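Local atomic coordinates of tyrocidine synthase 2 (Brevibacillus parabrevis, PDB entry 6TA8), a protein that belongs to the condensation-domain family, whose fold pairs two halves, each built of a mixed beta sheet packed with helices. Residues A[107-117]-A[143-153]; A[264-273]-A[461-469]. All blocks are in the same frame, centred on the assembly; numbering follows the deposited sequence.

Contact 1 of 2, residues A[107-117]-A[143-153]; sequences ERFRFYSYDLK and PLVHVALFATK
R110 and H146 lie side by side at the N-terminal ends of the two parallel strands of a beta-alpha-beta unit (strand 110-115, helix 122-134, strand 145-152) at one edge of a mixed sheet. R110 CB rides over one face of the imidazole, 3.9 Å from its centroid, in a CH-pi contact. With CG anti to the backbone N (chi1 -166°), the extended arginine runs past the ring, CD close to NE2. P143, after a cis peptide bond, pushes its ring against the turn before the strand, CG 3.7 Å from R110 N. Amides of R110, Y112, Y114, V147, L149 and A151 form a hydrogen-bond ladder between the backbones.

On the H146 face, small A148 lets Y112 CB within 3.8 Å of its own CB, and the tyrosine ring leans obliquely on H146, OH 3.6 Å from CD2. Farther along, the Y114 and F150 rings lie 6° from parallel but slid apart, with Y114 CD2 3.5 Å from F150 CE1; L116 CD1 meets the edge of F150. Helix 122-134 covers this side through L129 and I133. On the other face, F109 CD2 bears on V147 CG2, and F111 lies along V147 and L149 (CD1 on V147 CB, CZ on L149 CB), touched by R73 of helix 69-82. H146 NE2 is bonded to S136 O, and R110 NE reaches Y112 OH at 3.0 Å, the hydroxyl near the guanidinium plane.

Contact 2 of 2, residues A[264-273]-A[461-469]; sequences NLLRHVHHAY and GIIEHCMAK
Y273 and H465 meet through a single polar bond, Y273 OH to H465 NE2, 2.7 Å long, where helix 259-267 and the weakly bonded turn of helix 270-273 pack on the C-terminal part of helix 445-466. The side chains cross at about a right angle and the rings touch rim to rim, their planes 45° apart. NE2 lies near the plane of the tyrosine ring, and the hydroxyl near that of the imidazole. H465 swings its ring to the tyrosine with CG anti to the backbone N (chi1 153°).

Beside this bond, C466 SG approaches the tyrosine obliquely, 3.6 Å from Y273 CE1, a Cys sulfur-aromatic contact. K469, coiled by successive bends, brings NZ to 3.7 Å from Y273 OH, a proximity rather than a bond.

The apolar part of the seam centres on V269, just past the point where H268 leaves helical geometry. V269 CB packs on C466 CB at 3.7 Å, and V269 CG1 lies 3.6 Å from M467 CG and also near the backbone O of I463. Next to it L265 and I463 cross at about a right angle, with L265 CD1 3.6 Å from I463 CG2. On the other side of V269, A272 CB leans on the C466 carbonyl.

Behind these groups, helix 339-351 touches both Y273 and H465 through P340, while helix 277-293 backs L265 with M277 and V269 with L280. Apolar packing makes most of the joint. Its one hydrogen bond could run either way: a neutral NE2 could accept the tyrosine proton, a protonated one could donate, and the nearby K469 amine, if charged, would probably make the latter less easy.

How the contacts relate
The two contacts share no element and do not touch: their centres are 45 Å apart and nearest atoms about 30 Å. Both lie away from the middle of the chain and are only partly buried, mixing inner and exposed residues. Contact 1 belongs to the five-stranded mixed sheet; its segments, 26 residues apart at the closest ends, pair in parallel through repeated backbone hydrogen bonds, and side chains fill in on both faces. Contact 2 ties helical segments 188 residues apart, bringing the chain's last modelled residues against its middle; lacking a backbone bond across it, it relies on aliphatic and sulfur packing plus one side-chain bond. Contact 1 buries nearly twice the surface, 963 against 518 Å².

Contact 1 of 2, residues A[107-117]-A[143-153]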
loop_
_atom_site.group_PDB
_atom_site.type_symbol
_atom_site.label_atom_id
_atom_site.label_comp_id
_atom_site.label_asym_id
_atom_site.label_seq_id
_atom_site.Cartn_x
_atom_site.Cartn_y
_atom_site.Cartn_z
ATOM N N GLU A 107 -18.754 -7.470 17.783
ATOM C CA GLU A 107 -19.249 -6.664 16.677
ATOM C C GLU A 107 -18.290 -6.745 15.497
ATOM O O GLU A 107 -17.068 -6.710 15.663
ATOM C CB GLU A 107 -19.427 -5.211 17.113
ATOM C CG GLU A 107 -20.659 -4.543 16.526
ATOM C CD GLU A 107 -20.901 -3.162 17.100
ATOM O OE1 GLU A 107 -19.985 -2.315 17.029
ATOM O OE2 GLU A 107 -22.008 -2.921 17.628
ATOM N N ARG A 108 -18.856 -6.850 14.298
ATOM C CA ARG A 108 -18.060 -7.057 13.098
ATOM C C ARG A 108 -17.608 -5.758 12.445
ATOM O O ARG A 108 -16.604 -5.767 11.721
ATOM C CB ARG A 108 -18.851 -7.902 12.093
ATOM C CG ARG A 108 -19.326 -9.222 12.682
ATOM C CD ARG A 108 -20.101 -10.060 11.684
ATOM N NE ARG A 108 -20.571 -11.304 12.286
ATOM C CZ ARG A 108 -21.251 -12.241 11.636
ATOM N NH1 ARG A 108 -21.547 -12.079 10.353
ATOM N NH2 ARG A 108 -21.638 -13.341 12.268
ATOM N N PHE A 109 -18.304 -4.651 12.690
ATOM C CA PHE A 109 -17.914 -3.359 12.138
ATOM C C PHE A 109 -18.690 -2.263 12.855
ATOM O O PHE A 109 -19.749 -2.507 13.440
ATOM C CB PHE A 109 -18.154 -3.288 10.624
ATOM C CG PHE A 109 -19.595 -3.448 10.225
ATOM C CD1 PHE A 109 -20.182 -4.702 10.181
ATOM C CD2 PHE A 109 -20.358 -2.345 9.881
ATOM C CE1 PHE A 109 -21.504 -4.852 9.813
ATOM C CE2 PHE A 109 -21.682 -2.489 9.510
ATOM C CZ PHE A 109 -22.255 -3.745 9.475
ATOM N N ARG A 110 -18.144 -1.051 12.801
ATOM C CA ARG A 110 -18.771 0.126 13.386
ATOM C C ARG A 110 -19.422 0.949 12.282
ATOM O O ARG A 110 -18.768 1.296 11.294
ATOM C CB ARG A 110 -17.746 0.968 14.146
ATOM C CG ARG A 110 -18.360 2.013 15.062
ATOM C CD ARG A 110 -17.315 2.625 15.978
ATOM N NE ARG A 110 -17.892 3.604 16.894
ATOM C CZ ARG A 110 -18.291 3.325 18.130
ATOM N NH1 ARG A 110 -18.174 2.093 18.605
ATOM N NH2 ARG A 110 -18.806 4.280 18.894
ATOM N N PHE A 111 -20.704 1.258 12.456
ATOM C CA PHE A 111 -21.502 1.922 11.436
ATOM C C PHE A 111 -21.827 3.351 11.850
ATOM O O PHE A 111 -22.062 3.630 13.031
ATOM C CB PHE A 111 -22.798 1.153 11.172
ATOM C CG PHE A 111 -23.526 1.597 9.935
ATOM C CD1 PHE A 111 -23.120 1.161 8.685
ATOM C CD2 PHE A 111 -24.614 2.449 10.023
ATOM C CE1 PHE A 111 -23.788 1.568 7.544
ATOM C CE2 PHE A 111 -25.285 2.859 8.887
ATOM C CZ PHE A 111 -24.871 2.418 7.645
ATOM N N TYR A 112 -21.838 4.251 10.869
ATOM C CA TYR A 112 -22.183 5.653 11.070
ATOM C C TYR A 112 -23.201 6.056 10.016
ATOM O O TYR A 112 -23.018 5.761 8.830
ATOM C CB TYR A 112 -20.947 6.556 10.979
ATOM C CG TYR A 112 -19.908 6.326 12.054
ATOM C CD1 TYR A 112 -19.035 5.247 11.984
ATOM C CD2 TYR A 112 -19.789 7.196 13.129
ATOM C CE1 TYR A 112 -18.080 5.036 12.961
ATOM C CE2 TYR A 112 -18.836 6.993 14.111
ATOM C CZ TYR A 112 -17.984 5.912 14.022
ATOM O OH TYR A 112 -17.034 5.705 14.995
ATOM N N SER A 113 -24.267 6.731 10.443
ATOM C CA SER A 113 -25.341 7.148 9.550
ATOM C C SER A 113 -25.609 8.630 9.752
ATOM O O SER A 113 -25.935 9.057 10.865
ATOM C CB SER A 113 -26.614 6.333 9.798
ATOM O OG SER A 113 -27.627 6.679 8.871
ATOM N N TYR A 114 -25.479 9.411 8.680
ATOM C CA TYR A 114 -25.693 10.851 8.724
ATOM C C TYR A 114 -26.682 11.249 7.639
ATOM O O TYR A 114 -26.568 10.796 6.496
ATOM C CB TYR A 114 -24.376 11.613 8.549
ATOM C CG TYR A 114 -23.360 11.324 9.629
ATOM C CD1 TYR A 114 -23.376 12.024 10.829
ATOM C CD2 TYR A 114 -22.390 10.347 9.453
ATOM C CE1 TYR A 114 -22.451 11.761 11.821
ATOM C CE2 TYR A 114 -21.460 10.078 10.438
ATOM C CZ TYR A 114 -21.494 10.786 11.619
ATOM O OH TYR A 114 -20.570 10.518 12.602
ATOM N N ASP A 115 -27.641 12.094 8.001
ATOM C CA ASP A 115 -28.676 12.577 7.089
ATOM C C ASP A 115 -28.399 14.054 6.816
ATOM O O ASP A 115 -28.929 14.938 7.492
ATOM C CB ASP A 115 -30.069 12.360 7.682
ATOM C CG ASP A 115 -31.178 12.855 6.772
ATOM O OD1 ASP A 115 -30.942 12.983 5.552
ATOM O OD2 ASP A 115 -32.290 13.117 7.279
ATOM N N LEU A 116 -27.562 14.317 5.812
ATOM C CA LEU A 116 -27.180 15.672 5.435
ATOM C C LEU A 116 -27.913 16.153 4.186
ATOM O O LEU A 116 -27.371 16.956 3.419
ATOM C CB LEU A 116 -25.668 15.757 5.228
ATOM C CG LEU A 116 -24.784 15.253 6.372
ATOM C CD1 LEU A 116 -23.365 15.015 5.883
ATOM C CD2 LEU A 116 -24.793 16.232 7.535
ATOM N N LYS A 117 -29.142 15.678 3.969
ATOM C CA LYS A 117 -29.887 16.053 2.772
ATOM C C LYS A 117 -30.351 17.504 2.800
ATOM O O LYS A 117 -30.676 18.055 1.743
ATOM C CB LYS A 117 -31.091 15.128 2.590
ATOM C CG LYS A 117 -30.730 13.661 2.437
ATOM C CD LYS A 117 -31.967 12.812 2.193
ATOM C CE LYS A 117 -31.748 11.370 2.623
ATOM N NZ LYS A 117 -31.809 11.213 4.103
ATOM N N PRO A 143 -13.971 -2.795 16.663
ATOM C CA PRO A 143 -13.564 -3.406 15.395
ATOM C C PRO A 143 -12.669 -2.494 14.560
ATOM O O PRO A 143 -12.670 -1.280 14.759
ATOM C CB PRO A 143 -14.898 -3.650 14.692
ATOM C CG PRO A 143 -15.766 -2.541 15.180
ATOM C CD PRO A 143 -15.344 -2.262 16.602
ATOM N N LEU A 144 -11.913 -3.077 13.633
ATOM C CA LEU A 144 -10.998 -2.320 12.791
ATOM C C LEU A 144 -11.658 -1.766 11.537
ATOM O O LEU A 144 -10.998 -1.055 10.772
ATOM C CB LEU A 144 -9.801 -3.191 12.397
ATOM C CG LEU A 144 -8.949 -3.729 13.548
ATOM C CD1 LEU A 144 -7.739 -4.477 13.013
ATOM C CD2 LEU A 144 -8.522 -2.599 14.470
ATOM N N VAL A 145 -12.936 -2.060 11.309
ATOM C CA VAL A 145 -13.656 -1.614 10.121
ATOM C C VAL A 145 -14.692 -0.579 10.546
ATOM O O VAL A 145 -15.555 -0.863 11.386
ATOM C CB VAL A 145 -14.321 -2.788 9.389
ATOM C CG1 VAL A 145 -15.007 -2.303 8.121
ATOM C CG2 VAL A 145 -13.294 -3.863 9.070
ATOM N N HIS A 146 -14.608 0.615 9.963
ATOM C CA HIS A 146 -15.563 1.691 10.205
ATOM C C HIS A 146 -16.259 2.026 8.894
ATOM O O HIS A 146 -15.597 2.349 7.901
ATOM C CB HIS A 146 -14.870 2.932 10.773
ATOM C CG HIS A 146 -14.560 2.837 12.235
ATOM N ND1 HIS A 146 -14.197 1.655 12.844
ATOM C CD2 HIS A 146 -14.553 3.779 13.208
ATOM C CE1 HIS A 146 -13.985 1.872 14.130
ATOM N NE2 HIS A 146 -14.193 3.153 14.376
ATOM N N VAL A 147 -17.587 1.951 8.889
ATOM C CA VAL A 147 -18.396 2.251 7.712
ATOM C C VAL A 147 -19.268 3.457 8.027
ATOM O O VAL A 147 -19.971 3.472 9.044
ATOM C CB VAL A 147 -19.256 1.046 7.291
ATOM C CG1 VAL A 147 -19.956 1.329 5.972
ATOM C CG2 VAL A 147 -18.399 -0.208 7.185
ATOM N N ALA A 148 -19.221 4.465 7.159
ATOM C CA ALA A 148 -19.969 5.699 7.356
ATOM C C ALA A 148 -20.763 6.016 6.100
ATOM O O ALA A 148 -20.210 6.021 4.996
ATOM C CB ALA A 148 -19.036 6.864 7.700
ATOM N N LEU A 149 -22.055 6.284 6.272
ATOM C CA LEU A 149 -22.950 6.617 5.173
ATOM C C LEU A 149 -23.375 8.074 5.312
ATOM O O LEU A 149 -23.968 8.457 6.325
ATOM C CB LEU A 149 -24.171 5.697 5.164
ATOM C CG LEU A 149 -25.261 6.018 4.140
ATOM C CD1 LEU A 149 -24.705 5.969 2.724
ATOM C CD2 LEU A 149 -26.434 5.062 4.293
ATOM N N PHE A 150 -23.066 8.879 4.298
ATOM C CA PHE A 150 -23.411 10.296 4.271
ATOM C C PHE A 150 -24.450 10.514 3.179
ATOM O O PHE A 150 -24.125 10.473 1.987
ATOM C CB PHE A 150 -22.173 11.159 4.030
ATOM C CG PHE A 150 -21.068 10.927 5.022
ATOM C CD1 PHE A 150 -21.038 11.618 6.222
ATOM C CD2 PHE A 150 -20.055 10.022 4.750
ATOM C CE1 PHE A 150 -20.022 11.409 7.134
ATOM C CE2 PHE A 150 -19.035 9.808 5.658
ATOM C CZ PHE A 150 -19.019 10.502 6.850
ATOM N N ALA A 151 -25.695 10.747 3.585
ATOM C CA ALA A 151 -26.790 10.969 2.649
ATOM C C ALA A 151 -26.972 12.465 2.425
ATOM O O ALA A 151 -27.280 13.205 3.365
ATOM C CB ALA A 151 -28.083 10.343 3.173
ATOM N N THR A 152 -26.781 12.905 1.187
ATOM C CA THR A 152 -26.969 14.296 0.799
ATOM C C THR A 152 -28.061 14.386 -0.263
ATOM O O THR A 152 -28.683 13.388 -0.636
ATOM C CB THR A 152 -25.660 14.909 0.287
ATOM O OG1 THR A 152 -25.141 14.111 -0.783
ATOM C CG2 THR A 152 -24.634 14.985 1.407
ATOM N N LYS A 153 -28.292 15.605 -0.754
ATOM C CA LYS A 153 -29.333 15.817 -1.750
ATOM C C LYS A 153 -28.927 15.319 -3.131
ATOM O O LYS A 153 -29.796 15.137 -3.989
ATOM C CB LYS A 153 -29.701 17.299 -1.819
ATOM C CG LYS A 153 -28.516 18.221 -2.059
ATOM C CD LYS A 153 -28.911 19.683 -1.919
ATOM C CE LYS A 153 -27.711 20.599 -2.100
ATOM N NZ LYS A 153 -28.074 22.028 -1.900
#

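Contact 2 of 2, residues A[264-273]-A[461-469]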
loop_
_atom_site.group_PDB
_atom_site.type_symbol
_atom_site.label_atom_id
_atom_site.label_comp_id
_atom_site.label_asym_id
_atom_site.label_seq_id
_atom_site.Cartn_x
_atom_site.Cartn_y
_atom_site.Cartn_z
ATOM N N ASN A 264 -0.467 4.865 -24.434
ATOM C CA ASN A 264 0.805 4.589 -25.093
ATOM C C ASN A 264 1.758 3.874 -24.146
ATOM O O ASN A 264 2.468 2.944 -24.547
ATOM C CB ASN A 264 1.428 5.889 -25.602
ATOM C CG ASN A 264 0.751 6.413 -26.853
ATOM O OD1 ASN A 264 -0.360 6.003 -27.191
ATOM N ND2 ASN A 264 1.420 7.327 -27.548
ATOM N N LEU A 265 1.780 4.291 -22.877
ATOM C CA LEU A 265 2.603 3.630 -21.873
ATOM C C LEU A 265 2.083 2.241 -21.526
ATOM O O LEU A 265 2.855 1.407 -21.041
ATOM C CB LEU A 265 2.677 4.500 -20.614
ATOM C CG LEU A 265 3.736 4.189 -19.554
ATOM C CD1 LEU A 265 4.290 5.475 -18.965
ATOM C CD2 LEU A 265 3.157 3.318 -18.456
ATOM N N LEU A 266 0.803 1.971 -21.773
ATOM C CA LEU A 266 0.192 0.697 -21.413
ATOM C C LEU A 266 0.125 -0.294 -22.566
ATOM O O LEU A 266 0.118 -1.505 -22.321
ATOM C CB LEU A 266 -1.227 0.924 -20.878
ATOM C CG LEU A 266 -1.375 1.593 -19.511
ATOM C CD1 LEU A 266 -2.821 2.008 -19.276
ATOM C CD2 LEU A 266 -0.899 0.661 -18.412
ATOM N N ARG A 267 0.082 0.182 -23.812
ATOM C CA ARG A 267 -0.197 -0.680 -24.950
ATOM C C ARG A 267 0.862 -0.661 -26.043
ATOM O O ARG A 267 0.934 -1.626 -26.813
ATOM C CB ARG A 267 -1.547 -0.304 -25.584
ATOM C CG ARG A 267 -2.729 -1.114 -25.077
ATOM C CD ARG A 267 -3.278 -2.033 -26.159
ATOM N NE ARG A 267 -2.230 -2.832 -26.789
ATOM C CZ ARG A 267 -1.623 -3.864 -26.212
ATOM N NH1 ARG A 267 -0.680 -4.529 -26.869
ATOM N NH2 ARG A 267 -1.958 -4.240 -24.986
ATOM N N HIS A 268 1.682 0.386 -26.139
ATOM C CA HIS A 268 2.537 0.575 -27.302
ATOM C C HIS A 268 4.026 0.668 -26.993
ATOM O O HIS A 268 4.825 0.778 -27.931
ATOM C CB HIS A 268 2.109 1.837 -28.069
ATOM C CG HIS A 268 0.671 1.833 -28.486
ATOM N ND1 HIS A 268 -0.357 2.122 -27.615
ATOM C CD2 HIS A 268 0.090 1.579 -29.682
ATOM C CE1 HIS A 268 -1.510 2.044 -28.256
ATOM N NE2 HIS A 268 -1.266 1.716 -29.512
ATOM N N VAL A 269 4.431 0.630 -25.726
ATOM C CA VAL A 269 5.839 0.772 -25.367
ATOM C C VAL A 269 6.396 -0.434 -24.628
ATOM O O VAL A 269 7.621 -0.510 -24.440
ATOM C CB VAL A 269 6.086 2.048 -24.533
ATOM C CG1 VAL A 269 5.555 3.276 -25.254
ATOM C CG2 VAL A 269 5.466 1.907 -23.153
ATOM N N HIS A 270 5.557 -1.378 -24.201
ATOM C CA HIS A 270 6.040 -2.471 -23.365
ATOM C C HIS A 270 6.895 -3.448 -24.164
ATOM O O HIS A 270 8.058 -3.695 -23.826
ATOM C CB HIS A 270 4.859 -3.191 -22.712
ATOM C CG HIS A 270 4.391 -2.553 -21.442
ATOM N ND1 HIS A 270 5.093 -1.548 -20.813
ATOM C CD2 HIS A 270 3.293 -2.777 -20.683
ATOM C CE1 HIS A 270 4.447 -1.179 -19.722
ATOM N NE2 HIS A 270 3.350 -1.909 -19.620
ATOM N N HIS A 271 6.341 -3.999 -25.241
ATOM C CA HIS A 271 6.940 -5.136 -25.931
ATOM C C HIS A 271 8.102 -4.759 -26.847
ATOM O O HIS A 271 8.578 -5.620 -27.595
ATOM C CB HIS A 271 5.863 -5.882 -26.725
ATOM C CG HIS A 271 4.751 -6.414 -25.876
ATOM N ND1 HIS A 271 3.644 -7.045 -26.403
ATOM C CD2 HIS A 271 4.575 -6.412 -24.532
ATOM C CE1 HIS A 271 2.835 -7.405 -25.423
ATOM N NE2 HIS A 271 3.377 -7.032 -24.278
ATOM N N ALA A 272 8.572 -3.510 -26.813
ATOM C CA ALA A 272 9.801 -3.172 -27.522
ATOM C C ALA A 272 11.027 -3.580 -26.714
ATOM O O ALA A 272 12.025 -4.040 -27.279
ATOM C CB ALA A 272 9.839 -1.677 -27.839
ATOM N N TYR A 273 10.966 -3.411 -25.395
ATOM C CA TYR A 273 11.937 -3.980 -24.473
ATOM C C TYR A 273 11.360 -5.147 -23.685
ATOM O O TYR A 273 12.087 -5.770 -22.903
ATOM C CB TYR A 273 12.446 -2.906 -23.504
ATOM C CG TYR A 273 13.308 -1.839 -24.144
ATOM C CD1 TYR A 273 12.736 -0.720 -24.735
ATOM C CD2 TYR A 273 14.692 -1.949 -24.148
ATOM C CE1 TYR A 273 13.520 0.257 -25.318
ATOM C CE2 TYR A 273 15.484 -0.976 -24.729
ATOM C CZ TYR A 273 14.892 0.125 -25.311
ATOM O OH TYR A 273 15.676 1.096 -25.891
ATOM N N GLY A 461 9.960 11.067 -22.204
ATOM C CA GLY A 461 11.079 10.714 -23.057
ATOM C C GLY A 461 11.195 9.224 -23.301
ATOM O O GLY A 461 11.674 8.802 -24.358
ATOM N N ILE A 462 10.760 8.408 -22.339
ATOM C CA ILE A 462 10.844 6.961 -22.499
ATOM C C ILE A 462 9.749 6.453 -23.429
ATOM O O ILE A 462 10.008 5.631 -24.316
ATOM C CB ILE A 462 10.789 6.271 -21.123
ATOM C CG1 ILE A 462 12.105 6.473 -20.371
ATOM C CG2 ILE A 462 10.492 4.787 -21.277
ATOM C CD1 ILE A 462 12.120 5.855 -18.991
ATOM N N ILE A 463 8.515 6.932 -23.251
ATOM C CA ILE A 463 7.416 6.450 -24.084
ATOM C C ILE A 463 7.599 6.886 -25.532
ATOM O O ILE A 463 7.231 6.152 -26.457
ATOM C CB ILE A 463 6.062 6.919 -23.519
ATOM C CG1 ILE A 463 6.004 8.446 -23.442
ATOM C CG2 ILE A 463 5.822 6.310 -22.149
ATOM C CD1 ILE A 463 4.649 9.027 -23.788
ATOM N N GLU A 464 8.169 8.070 -25.761
ATOM C CA GLU A 464 8.448 8.514 -27.120
ATOM C C GLU A 464 9.688 7.847 -27.703
ATOM O O GLU A 464 9.819 7.776 -28.930
ATOM C CB GLU A 464 8.602 10.035 -27.156
ATOM C CG GLU A 464 7.328 10.786 -26.799
ATOM C CD GLU A 464 7.564 12.267 -26.576
ATOM O OE1 GLU A 464 8.371 12.863 -27.320
ATOM O OE2 GLU A 464 6.943 12.836 -25.653
ATOM N N HIS A 465 10.595 7.361 -26.855
ATOM C CA HIS A 465 11.736 6.597 -27.346
ATOM C C HIS A 465 11.364 5.140 -27.588
ATOM O O HIS A 465 11.812 4.536 -28.568
ATOM C CB HIS A 465 12.901 6.694 -26.359
ATOM C CG HIS A 465 13.827 5.518 -26.399
ATOM N ND1 HIS A 465 14.701 5.295 -27.441
ATOM C CD2 HIS A 465 14.017 4.503 -25.524
ATOM C CE1 HIS A 465 15.389 4.192 -27.208
ATOM N NE2 HIS A 465 14.993 3.692 -26.051
ATOM N N CYS A 466 10.539 4.563 -26.710
ATOM C CA CYS A 466 10.121 3.175 -26.862
ATOM C C CYS A 466 9.075 2.992 -27.954
ATOM O O CYS A 466 8.902 1.871 -28.443
ATOM C CB CYS A 466 9.576 2.640 -25.536
ATOM S SG CYS A 466 10.823 2.452 -24.241
ATOM N N MET A 467 8.373 4.059 -28.341
ATOM C CA MET A 467 7.423 3.968 -29.442
ATOM C C MET A 467 8.096 4.094 -30.801
ATOM O O MET A 467 7.520 3.661 -31.805
ATOM C CB MET A 467 6.342 5.043 -29.304
ATOM C CG MET A 467 5.069 4.554 -28.635
ATOM S SD MET A 467 3.897 5.885 -28.322
ATOM C CE MET A 467 3.912 6.725 -29.904
ATOM N N ALA A 468 9.294 4.677 -30.854
ATOM C CA ALA A 468 10.029 4.756 -32.110
ATOM C C ALA A 468 10.728 3.445 -32.444
ATOM O O ALA A 468 10.927 3.139 -33.625
ATOM C CB ALA A 468 11.048 5.895 -32.053
ATOM N N LYS A 469 11.100 2.666 -31.432
ATOM C CA LYS A 469 11.771 1.389 -31.648
ATOM C C LYS A 469 10.861 0.401 -32.370
ATOM O O LYS A 469 11.220 -0.130 -33.421
ATOM C CB LYS A 469 12.236 0.793 -30.316
ATOM C CG LYS A 469 13.056 1.741 -29.453
ATOM C CD LYS A 469 14.325 2.197 -30.162
ATOM C CE LYS A 469 15.196 1.018 -30.570
ATOM N NZ LYS A 469 15.445 0.084 -29.438
#